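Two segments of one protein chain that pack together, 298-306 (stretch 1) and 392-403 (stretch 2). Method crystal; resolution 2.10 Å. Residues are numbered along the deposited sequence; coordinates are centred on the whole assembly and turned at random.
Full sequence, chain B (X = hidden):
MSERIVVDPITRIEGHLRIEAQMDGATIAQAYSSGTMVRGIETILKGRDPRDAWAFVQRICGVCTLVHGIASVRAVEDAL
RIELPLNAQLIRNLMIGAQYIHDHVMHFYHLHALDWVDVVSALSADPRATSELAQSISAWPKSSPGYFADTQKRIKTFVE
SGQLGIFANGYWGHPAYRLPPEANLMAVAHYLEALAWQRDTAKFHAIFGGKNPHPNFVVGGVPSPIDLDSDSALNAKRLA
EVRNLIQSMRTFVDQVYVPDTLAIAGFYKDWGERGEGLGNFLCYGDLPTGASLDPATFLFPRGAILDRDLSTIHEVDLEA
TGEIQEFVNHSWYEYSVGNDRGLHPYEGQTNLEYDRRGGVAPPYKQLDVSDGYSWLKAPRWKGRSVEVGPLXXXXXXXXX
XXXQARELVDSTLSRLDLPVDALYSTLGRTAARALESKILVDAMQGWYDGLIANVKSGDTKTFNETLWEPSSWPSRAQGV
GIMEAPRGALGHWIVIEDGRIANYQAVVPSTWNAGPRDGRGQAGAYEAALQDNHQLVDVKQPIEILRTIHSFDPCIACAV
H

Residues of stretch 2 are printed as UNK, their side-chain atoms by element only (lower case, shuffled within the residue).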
# COMPACT_ATOMS: atom_id res chain seq x y z
N PHE B 298 -10.23 20.79 -9.18
CA PHE B 298 -10.04 19.41 -8.73
C PHE B 298 -11.17 18.51 -9.27
O PHE B 298 -12.34 18.88 -9.27
CB PHE B 298 -10.03 19.34 -7.20
CG PHE B 298 -8.70 19.72 -6.55
CD1 PHE B 298 -8.61 19.76 -5.14
CD2 PHE B 298 -7.56 19.98 -7.31
CE1 PHE B 298 -7.39 20.04 -4.49
CE2 PHE B 298 -6.34 20.30 -6.69
CZ PHE B 298 -6.25 20.33 -5.26
N LEU B 299 -10.85 17.30 -9.67
CA LEU B 299 -11.89 16.28 -9.82
C LEU B 299 -12.54 15.90 -8.45
O LEU B 299 -13.76 15.88 -8.31
CB LEU B 299 -11.30 15.05 -10.52
CG LEU B 299 -12.26 13.85 -10.63
CD1 LEU B 299 -13.48 14.34 -11.45
CD2 LEU B 299 -11.55 12.80 -11.40
N PHE B 300 -11.75 15.67 -7.43
CA PHE B 300 -12.30 15.44 -6.10
C PHE B 300 -12.22 16.74 -5.32
O PHE B 300 -11.13 17.25 -5.11
CB PHE B 300 -11.44 14.40 -5.36
CG PHE B 300 -11.52 13.00 -5.95
CD1 PHE B 300 -12.75 12.37 -6.09
CD2 PHE B 300 -10.38 12.25 -6.12
CE1 PHE B 300 -12.81 11.05 -6.57
CE2 PHE B 300 -10.44 10.92 -6.56
CZ PHE B 300 -11.64 10.32 -6.78
N PRO B 301 -13.38 17.26 -4.84
CA PRO B 301 -13.34 18.57 -4.22
C PRO B 301 -12.82 18.51 -2.79
O PRO B 301 -12.93 17.45 -2.14
CB PRO B 301 -14.82 19.01 -4.24
CG PRO B 301 -15.56 17.68 -4.20
CD PRO B 301 -14.74 16.75 -5.02
N ARG B 302 -12.29 19.65 -2.33
CA ARG B 302 -11.89 19.84 -0.93
C ARG B 302 -13.11 20.20 -0.11
O ARG B 302 -13.91 21.04 -0.52
CB ARG B 302 -10.88 20.98 -0.85
CG ARG B 302 -10.39 21.28 0.57
CD ARG B 302 -9.14 22.20 0.61
NE ARG B 302 -8.09 21.50 -0.11
CZ ARG B 302 -6.94 22.02 -0.53
NH1 ARG B 302 -6.10 21.30 -1.30
NH2 ARG B 302 -6.67 23.27 -0.22
N GLY B 303 -13.22 19.65 1.09
CA GLY B 303 -14.26 20.09 2.03
C GLY B 303 -14.53 19.04 3.10
O GLY B 303 -13.94 17.96 3.13
N ALA B 304 -15.46 19.38 3.98
CA ALA B 304 -15.80 18.54 5.11
C ALA B 304 -17.32 18.53 5.23
O ALA B 304 -17.98 19.58 5.12
CB ALA B 304 -15.20 19.14 6.38
N ILE B 305 -17.84 17.38 5.62
CA ILE B 305 -19.26 17.20 5.89
C ILE B 305 -19.35 16.86 7.34
O ILE B 305 -18.54 16.05 7.85
CB ILE B 305 -19.81 16.04 5.03
CG1 ILE B 305 -19.90 16.49 3.59
CG2 ILE B 305 -21.17 15.49 5.54
CD1 ILE B 305 -19.86 15.32 2.58
N LEU B 306 -20.31 17.49 8.02
CA LEU B 306 -20.52 17.21 9.43
C LEU B 306 -21.91 16.68 9.62
O LEU B 306 -22.86 17.15 8.94
CB LEU B 306 -20.33 18.45 10.26
CG LEU B 306 -18.93 19.07 10.17
CD1 LEU B 306 -18.95 20.32 11.06
CD2 LEU B 306 -17.91 18.06 10.68
N UNK B 392 -16.07 9.30 1.94
CA UNK B 392 -15.98 10.77 2.10
C UNK B 392 -15.97 11.43 0.74
O UNK B 392 -16.63 12.44 0.54
c UNK B 392 -14.73 11.17 2.84
N UNK B 393 -15.27 10.82 -0.23
CA UNK B 393 -15.14 11.44 -1.55
C UNK B 393 -16.46 11.36 -2.29
O UNK B 393 -16.90 12.31 -2.97
c UNK B 393 -10.53 8.67 -1.98
c UNK B 393 -12.59 11.37 -2.00
n UNK B 393 -11.39 9.32 -2.78
n UNK B 393 -10.51 7.33 -1.99
c UNK B 393 -11.50 10.78 -2.97
n UNK B 393 -9.69 9.33 -1.20
c UNK B 393 -14.00 10.79 -2.37
N UNK B 394 -17.08 10.19 -2.21
CA UNK B 394 -18.32 10.01 -2.97
C UNK B 394 -19.41 10.89 -2.37
O UNK B 394 -20.18 11.53 -3.10
c UNK B 394 -20.15 8.36 -3.58
c UNK B 394 -17.75 7.82 -4.02
c UNK B 394 -18.73 8.52 -3.09
N UNK B 395 -19.44 11.00 -1.06
CA UNK B 395 -20.36 11.98 -0.45
C UNK B 395 -20.08 13.42 -0.89
O UNK B 395 -21.03 14.13 -1.21
c UNK B 395 -20.68 10.47 3.16
c UNK B 395 -20.48 11.87 1.10
c UNK B 395 -20.98 10.52 1.66
c UNK B 395 -22.49 10.36 1.45
N UNK B 396 -18.80 13.81 -0.96
CA UNK B 396 -18.43 15.16 -1.39
C UNK B 396 -18.81 15.42 -2.84
O UNK B 396 -19.28 16.50 -3.18
c UNK B 396 -16.36 15.97 1.97
c UNK B 396 -16.92 15.37 -1.23
s UNK B 396 -17.09 17.23 0.90
c UNK B 396 -16.53 16.80 -0.79
N UNK B 397 -18.62 14.43 -3.71
CA UNK B 397 -19.00 14.53 -5.09
C UNK B 397 -20.49 14.66 -5.20
O UNK B 397 -20.99 15.44 -6.05
c UNK B 397 -16.69 14.48 -7.23
c UNK B 397 -18.52 13.31 -5.92
c UNK B 397 -16.48 11.98 -6.71
c UNK B 397 -17.01 13.36 -6.22
N UNK B 398 -21.22 13.84 -4.44
CA UNK B 398 -22.65 13.88 -4.49
C UNK B 398 -23.15 15.25 -4.04
O UNK B 398 -24.01 15.88 -4.68
c UNK B 398 -27.07 12.57 -3.08
o UNK B 398 -28.69 11.36 -4.39
c UNK B 398 -25.72 12.93 -2.88
c UNK B 398 -24.70 12.43 -3.74
c UNK B 398 -25.07 11.64 -4.82
c UNK B 398 -26.38 11.29 -5.06
c UNK B 398 -23.23 12.81 -3.52
c UNK B 398 -27.39 11.75 -4.17
N UNK B 399 -22.64 15.68 -2.89
CA UNK B 399 -23.10 16.92 -2.29
C UNK B 399 -22.84 18.10 -3.23
O UNK B 399 -23.60 19.06 -3.21
c UNK B 399 -22.39 17.14 -0.95
N UNK B 400 -21.77 18.07 -4.03
CA UNK B 400 -21.39 19.23 -4.84
C UNK B 400 -21.94 19.10 -6.27
O UNK B 400 -21.49 19.80 -7.17
c UNK B 400 -19.83 19.43 -4.93
c UNK B 400 -19.23 19.74 -3.56
o UNK B 400 -19.18 18.23 -5.40
N UNK B 401 -22.85 18.15 -6.51
CA UNK B 401 -23.49 18.14 -7.83
C UNK B 401 -22.65 17.54 -8.97
O UNK B 401 -22.92 17.83 -10.12
N UNK B 402 -21.68 16.66 -8.68
CA UNK B 402 -20.95 15.95 -9.76
C UNK B 402 -21.92 15.03 -10.47
O UNK B 402 -22.49 14.13 -9.80
n UNK B 402 -18.07 12.98 -11.65
n UNK B 402 -17.77 14.92 -10.81
c UNK B 402 -17.29 14.04 -11.67
c UNK B 402 -19.11 13.19 -10.76
c UNK B 402 -18.94 14.42 -10.24
c UNK B 402 -19.74 15.18 -9.21
N UNK B 403 -22.11 15.21 -11.79
CA UNK B 403 -23.24 14.56 -12.45
C UNK B 403 -23.08 13.04 -12.50
O UNK B 403 -24.03 12.30 -12.25
o UNK B 403 -24.10 17.07 -14.95
o UNK B 403 -24.97 16.80 -12.98
c UNK B 403 -23.45 15.06 -13.87
c UNK B 403 -24.23 16.41 -13.92

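Position 392 carries one side-chain carbon. It points sideways and touches nothing on stretch 1. This is Ala392.

Position 393 has an unbranched run of three carbons and a nitrogen, then a carbon bearing two more nitrogens. That is a guanidinium. One carbon of the run lies over a face of the Phe300 ring. This is Arg393. Its CD is 3.5 Å from the Phe300 ring centroid and 4° off the ring normal, a CH-pi contact. The guanidinium is farther off: Arg393 CZ is 5.4 Å from the Phe300 ring centroid, at most a weak cation-pi attraction. Its nitrogens are hydrogen-bonded elsewhere in the structure.

Position 394 has three carbons, one carrying the other two. It points away from stretch 1 and makes no contact. This is Val394.

Position 395 has four carbons, forked at the second. Its CB is 3.8 Å from Ile305 CD1. The fork beyond CB and the absence of any other element give Leu395.

Position 396 has two carbons, a sulfur and a final carbon, unbranched. It touches Pro301, Gly303 and Ile305. Only methionine fits, so this is Met396. It has the largest covered area of either stretch. Met396 CG is 3.7 Å from Pro301 CG. The terminal Met396 CE sits 3.3 Å from Gly303 O and 3.6 Å from Ile305 CD1. Gly303 leaves room here: an ideal CB on it would lie 3.5 Å from Met396 SD. The backbone angles of Gly303 call for glycine in any case.

Position 397 again has four carbons forked at the second. It starts out sideways, but its end comes nearer to stretch 1 and touches Leu299, Phe300 and Pro301. This is Leu397. Its CD1 is 3.8 Å from Phe300 CE1, at the edge of that ring. Its CD2 is 3.7 Å from Pro301 CD and 3.4 Å from Leu299 O.

Position 398 has one carbon, then a six-carbon ring bearing an oxygen. It is out of reach of stretch 1. This is Tyr398.

Position 399 has one carbon, pointing toward stretch 1; its CB comes no closer than 4.7 Å, to Ile305 CD1. This is Ala399, the last residue of the helix.

Position 400 has a carbon carrying one oxygen and one carbon. The oxygen touches Pro301. This is Thr400. Its OG1 donates a hydrogen bond to Met396 O (2.8 Å), one turn back, and lies 3.9 Å from Pro301 CG.

Position 401 has no side-chain atoms and a phi of 78°, which favours glycine. This is Gly401.

Position 402 has one carbon and a five-membered ring of three carbons and two nitrogens. The ring touches Leu299. This is His402. Its CE1 is 3.8 Å from Leu299 CD1. The residue is the N-cap of the next helix.

Position 403 has two carbons, the second carrying two oxygens. It is out of reach. This is Asp403.

The contact works by packing, with no hydrogen bond between the stretches. The strand and helix axes run nearly perpendicular, at 96°. Met396 reaches the strand, Leu397 meets Phe300 and Pro301, and Arg393 covers a face of Phe300. Together the stretches bury 559 Å².

Stretch 2, residues 392-403: ARVLMLYATGHD
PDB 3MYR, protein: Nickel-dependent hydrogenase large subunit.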